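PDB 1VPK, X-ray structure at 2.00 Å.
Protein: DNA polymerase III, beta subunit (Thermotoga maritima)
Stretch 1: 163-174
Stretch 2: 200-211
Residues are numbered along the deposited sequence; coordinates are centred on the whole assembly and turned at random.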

# COMPACT_ATOMS: atom_id res chain seq x y z
N MET A 163 -27.61 -0.91 -5.11
CA MET A 163 -28.39 -0.76 -3.91
C MET A 163 -28.54 0.73 -3.68
O MET A 163 -27.88 1.30 -2.80
CB MET A 163 -27.70 -1.44 -2.72
CG MET A 163 -27.56 -2.96 -2.85
SD MET A 163 -26.51 -3.71 -1.54
CE MET A 163 -27.47 -3.31 -0.10
N ARG A 164 -29.43 1.34 -4.47
CA ARG A 164 -29.56 2.80 -4.56
C ARG A 164 -29.88 3.42 -3.19
O ARG A 164 -29.36 4.49 -2.86
CB ARG A 164 -30.60 3.23 -5.62
CG ARG A 164 -30.23 2.83 -7.04
CD ARG A 164 -31.42 2.93 -8.05
NE ARG A 164 -32.62 2.32 -7.46
CZ ARG A 164 -33.71 2.96 -7.02
NH1 ARG A 164 -33.86 4.28 -7.13
NH2 ARG A 164 -34.68 2.24 -6.47
N ASN A 165 -30.68 2.72 -2.39
CA ASN A 165 -31.18 3.25 -1.13
C ASN A 165 -30.19 3.15 0.03
O ASN A 165 -30.43 3.76 1.07
CB ASN A 165 -32.52 2.61 -0.75
CG ASN A 165 -32.40 1.16 -0.34
OD1 ASN A 165 -31.51 0.43 -0.75
ND2 ASN A 165 -33.34 0.72 0.46
N LEU A 166 -29.13 2.36 -0.16
CA LEU A 166 -28.04 2.20 0.82
C LEU A 166 -26.65 2.73 0.36
O LEU A 166 -25.71 2.83 1.19
CB LEU A 166 -27.92 0.72 1.17
CG LEU A 166 -29.13 0.14 1.94
CD1 LEU A 166 -28.91 -1.34 2.18
CD2 LEU A 166 -29.41 0.88 3.27
N ASN A 167 -26.53 3.04 -0.92
CA ASN A 167 -25.31 3.53 -1.54
C ASN A 167 -25.19 5.05 -1.30
O ASN A 167 -25.29 5.87 -2.24
CB ASN A 167 -25.33 3.21 -3.04
CG ASN A 167 -24.03 3.61 -3.76
OD1 ASN A 167 -24.07 4.33 -4.73
ND2 ASN A 167 -22.87 3.15 -3.23
N GLY A 168 -25.00 5.42 -0.04
CA GLY A 168 -25.02 6.82 0.34
C GLY A 168 -25.15 7.02 1.82
O GLY A 168 -25.09 6.06 2.62
N VAL A 169 -25.31 8.28 2.20
CA VAL A 169 -25.47 8.69 3.57
C VAL A 169 -26.74 9.51 3.67
O VAL A 169 -26.99 10.41 2.86
CB VAL A 169 -24.30 9.54 4.09
CG1 VAL A 169 -24.52 9.94 5.59
CG2 VAL A 169 -22.97 8.82 3.92
N PHE A 170 -27.52 9.19 4.69
CA PHE A 170 -28.81 9.80 4.94
C PHE A 170 -28.62 10.92 5.94
O PHE A 170 -27.99 10.74 7.00
CB PHE A 170 -29.79 8.72 5.44
CG PHE A 170 -31.24 9.17 5.48
CD1 PHE A 170 -31.89 9.59 4.33
CD2 PHE A 170 -31.95 9.15 6.68
CE1 PHE A 170 -33.21 9.99 4.38
CE2 PHE A 170 -33.29 9.57 6.73
CZ PHE A 170 -33.90 9.98 5.58
N TRP A 171 -29.17 12.08 5.62
CA TRP A 171 -29.08 13.25 6.47
C TRP A 171 -30.45 13.51 7.07
O TRP A 171 -31.42 13.61 6.33
CB TRP A 171 -28.67 14.49 5.66
CG TRP A 171 -27.33 14.44 5.01
CD1 TRP A 171 -26.85 13.46 4.20
CD2 TRP A 171 -26.33 15.47 5.04
NE1 TRP A 171 -25.57 13.79 3.77
CE2 TRP A 171 -25.23 15.02 4.28
CE3 TRP A 171 -26.25 16.72 5.66
CZ2 TRP A 171 -24.08 15.79 4.10
CZ3 TRP A 171 -25.09 17.46 5.53
CH2 TRP A 171 -24.03 17.00 4.73
N GLU A 172 -30.51 13.68 8.40
CA GLU A 172 -31.72 14.11 9.09
C GLU A 172 -31.47 15.35 9.90
O GLU A 172 -30.62 15.37 10.82
CB GLU A 172 -32.20 13.04 10.07
CG GLU A 172 -32.71 11.80 9.40
CD GLU A 172 -33.09 10.76 10.45
OE1 GLU A 172 -33.78 11.10 11.42
OE2 GLU A 172 -32.65 9.61 10.33
N LEU A 173 -32.19 16.41 9.54
CA LEU A 173 -32.14 17.66 10.30
C LEU A 173 -33.39 17.86 11.17
O LEU A 173 -34.54 17.70 10.72
CB LEU A 173 -32.01 18.91 9.39
CG LEU A 173 -30.72 19.29 8.70
CD1 LEU A 173 -29.63 19.57 9.73
CD2 LEU A 173 -30.28 18.20 7.72
N HIS A 174 -33.12 18.26 12.41
CA HIS A 174 -34.12 18.81 13.29
C HIS A 174 -33.61 20.14 13.84
O HIS A 174 -32.47 20.56 13.54
CB HIS A 174 -34.41 17.85 14.42
CG HIS A 174 -35.01 16.56 13.96
ND1 HIS A 174 -34.25 15.50 13.55
CD2 HIS A 174 -36.30 16.18 13.81
CE1 HIS A 174 -35.04 14.50 13.19
NE2 HIS A 174 -36.29 14.90 13.32
N GLU A 200 -36.84 21.29 9.97
CA GLU A 200 -36.72 19.87 9.73
C GLU A 200 -36.66 19.51 8.29
O GLU A 200 -37.32 20.12 7.47
CB GLU A 200 -37.88 19.11 10.29
CG GLU A 200 -37.72 18.92 11.70
CD GLU A 200 -38.82 18.06 12.22
OE1 GLU A 200 -39.27 17.18 11.43
OE2 GLU A 200 -39.18 18.28 13.39
N ALA A 201 -35.90 18.46 8.02
CA ALA A 201 -35.65 17.99 6.66
C ALA A 201 -34.87 16.71 6.69
O ALA A 201 -34.17 16.42 7.67
CB ALA A 201 -34.88 19.05 5.85
N SER A 202 -34.97 15.94 5.61
CA SER A 202 -34.11 14.76 5.42
C SER A 202 -33.95 14.45 3.93
O SER A 202 -34.81 14.83 3.12
CB SER A 202 -34.68 13.55 6.18
OG SER A 202 -35.85 13.09 5.54
N PHE A 203 -32.83 13.82 3.57
CA PHE A 203 -32.50 13.48 2.20
C PHE A 203 -31.35 12.45 2.18
O PHE A 203 -30.56 12.35 3.11
CB PHE A 203 -32.09 14.74 1.43
CG PHE A 203 -31.05 15.60 2.13
CD1 PHE A 203 -29.68 15.33 1.97
CD2 PHE A 203 -31.44 16.69 2.92
CE1 PHE A 203 -28.72 16.11 2.60
CE2 PHE A 203 -30.50 17.50 3.53
CZ PHE A 203 -29.14 17.21 3.40
N LEU A 204 -31.27 11.71 1.08
CA LEU A 204 -30.19 10.76 0.86
C LEU A 204 -29.24 11.33 -0.21
O LEU A 204 -29.68 11.74 -1.27
CB LEU A 204 -30.78 9.45 0.39
CG LEU A 204 -29.85 8.28 0.08
CD1 LEU A 204 -29.07 7.81 1.26
CD2 LEU A 204 -30.64 7.13 -0.53
N LEU A 205 -27.96 11.40 0.11
CA LEU A 205 -26.95 11.71 -0.89
C LEU A 205 -26.16 10.43 -1.17
O LEU A 205 -25.88 9.63 -0.25
CB LEU A 205 -26.02 12.83 -0.41
CG LEU A 205 -26.65 14.21 -0.13
CD1 LEU A 205 -25.59 15.14 0.39
CD2 LEU A 205 -27.37 14.82 -1.37
N SER A 206 -25.82 10.24 -2.45
CA SER A 206 -25.12 9.04 -2.94
C SER A 206 -23.73 8.96 -2.33
O SER A 206 -23.18 9.97 -1.85
CB SER A 206 -24.99 9.04 -4.48
OG SER A 206 -23.93 9.92 -4.94
N LEU A 207 -23.15 7.76 -2.35
CA LEU A 207 -21.82 7.59 -1.82
C LEU A 207 -20.81 8.42 -2.61
O LEU A 207 -19.94 9.06 -2.01
CB LEU A 207 -21.43 6.12 -1.82
CG LEU A 207 -20.07 5.74 -1.22
CD1 LEU A 207 -19.88 6.31 0.17
CD2 LEU A 207 -19.98 4.26 -1.22
N LYS A 208 -20.95 8.45 -3.94
CA LYS A 208 -20.08 9.28 -4.77
C LYS A 208 -20.18 10.78 -4.40
O LYS A 208 -19.17 11.46 -4.30
CB LYS A 208 -20.30 9.04 -6.27
CG LYS A 208 -19.37 9.94 -7.11
CD LYS A 208 -18.62 9.31 -8.23
CE LYS A 208 -17.89 10.38 -9.06
NZ LYS A 208 -18.14 10.23 -10.48
N SER A 209 -21.39 11.27 -4.13
CA SER A 209 -21.59 12.65 -3.73
C SER A 209 -20.91 12.92 -2.40
O SER A 209 -20.23 13.92 -2.23
CB SER A 209 -23.08 12.99 -3.64
OG SER A 209 -23.67 13.12 -4.91
N MET A 210 -21.05 11.98 -1.48
CA MET A 210 -20.48 12.06 -0.14
C MET A 210 -18.97 12.05 -0.05
O MET A 210 -18.41 12.73 0.81
CB MET A 210 -21.09 10.96 0.74
CG MET A 210 -22.55 11.22 1.05
SD MET A 210 -22.85 12.77 1.91
CE MET A 210 -21.96 12.60 3.48
N LYS A 211 -18.33 11.32 -0.95
CA LYS A 211 -16.88 11.35 -1.11
C LYS A 211 -16.38 12.72 -1.62
O LYS A 211 -15.28 13.18 -1.26
CB LYS A 211 -16.45 10.21 -2.03
CG LYS A 211 -16.62 8.83 -1.33
CD LYS A 211 -16.09 7.67 -2.17
CE LYS A 211 -16.43 6.21 -1.64
NZ LYS A 211 -16.54 5.24 -2.84
O HOH W 1 -22.70 6.44 -5.43

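In an antiparallel pair the backbone bonds join the strands, and the alternation of side chains gives the sheet two different faces; the β subunit of DNA polymerase III is a clear example. Strands 168-174 and 201-206 run at 158° to each other. Three hydrogen-bonded pairs alternate with non-hydrogen-bonded ones: V169 N donates to L205 O (2.9 Å) and L205 N to V169 O (3.1 Å); W171 N to F203 O (2.9 Å) and F203 N to W171 O (3.1 Å); L173 N to A201 O (2.7 Å) and A201 N to L173 O (3.1 Å). Where stretch 2 turns into its helix, L207 N still reaches N167 O (2.9 Å), so one more backbone bond follows the last bridge, at the first residue of the helix. G168 suits this junction: its CA lies 3.0 Å from L205 O, and a CB there would collide with that oxygen. S206 caps the helix, its OG accepting from S209 N at 3.0 Å.

Alternation sends V169, W171 and L173 to the same face as A201, F203 and L205. W171, in rotamer m, is the centrepiece. Its five-membered ring forms an offset stack with F203, planes 26° apart, and W171 CG comes within 3.2 Å of F203 CE1. The indole is flat and apolar but for its nitrogen, and M210, pointing toward the strand from the helix, serves both characters: its SD sits at the ring edge, accepting a weak hydrogen bond from W171 NE1 (3.4 Å), while its CE packs 3.9 Å from W171 CZ2. Separately, M210 CG lies 3.8 Å from V169 CG2. The other face carries F170, L204, E172 and S202; there F170 CD1 lies 4.1 Å from L204 CB. The branched apolar side chain of L204, in rotamer t, fills space beside stretch 1, with CD1 3.7 Å from V169 O and CD2 3.7 Å from N165 O. Altogether 941 Å² is buried, though N165 O, covered by a methyl group that cannot bond to it, is left without a polar partner.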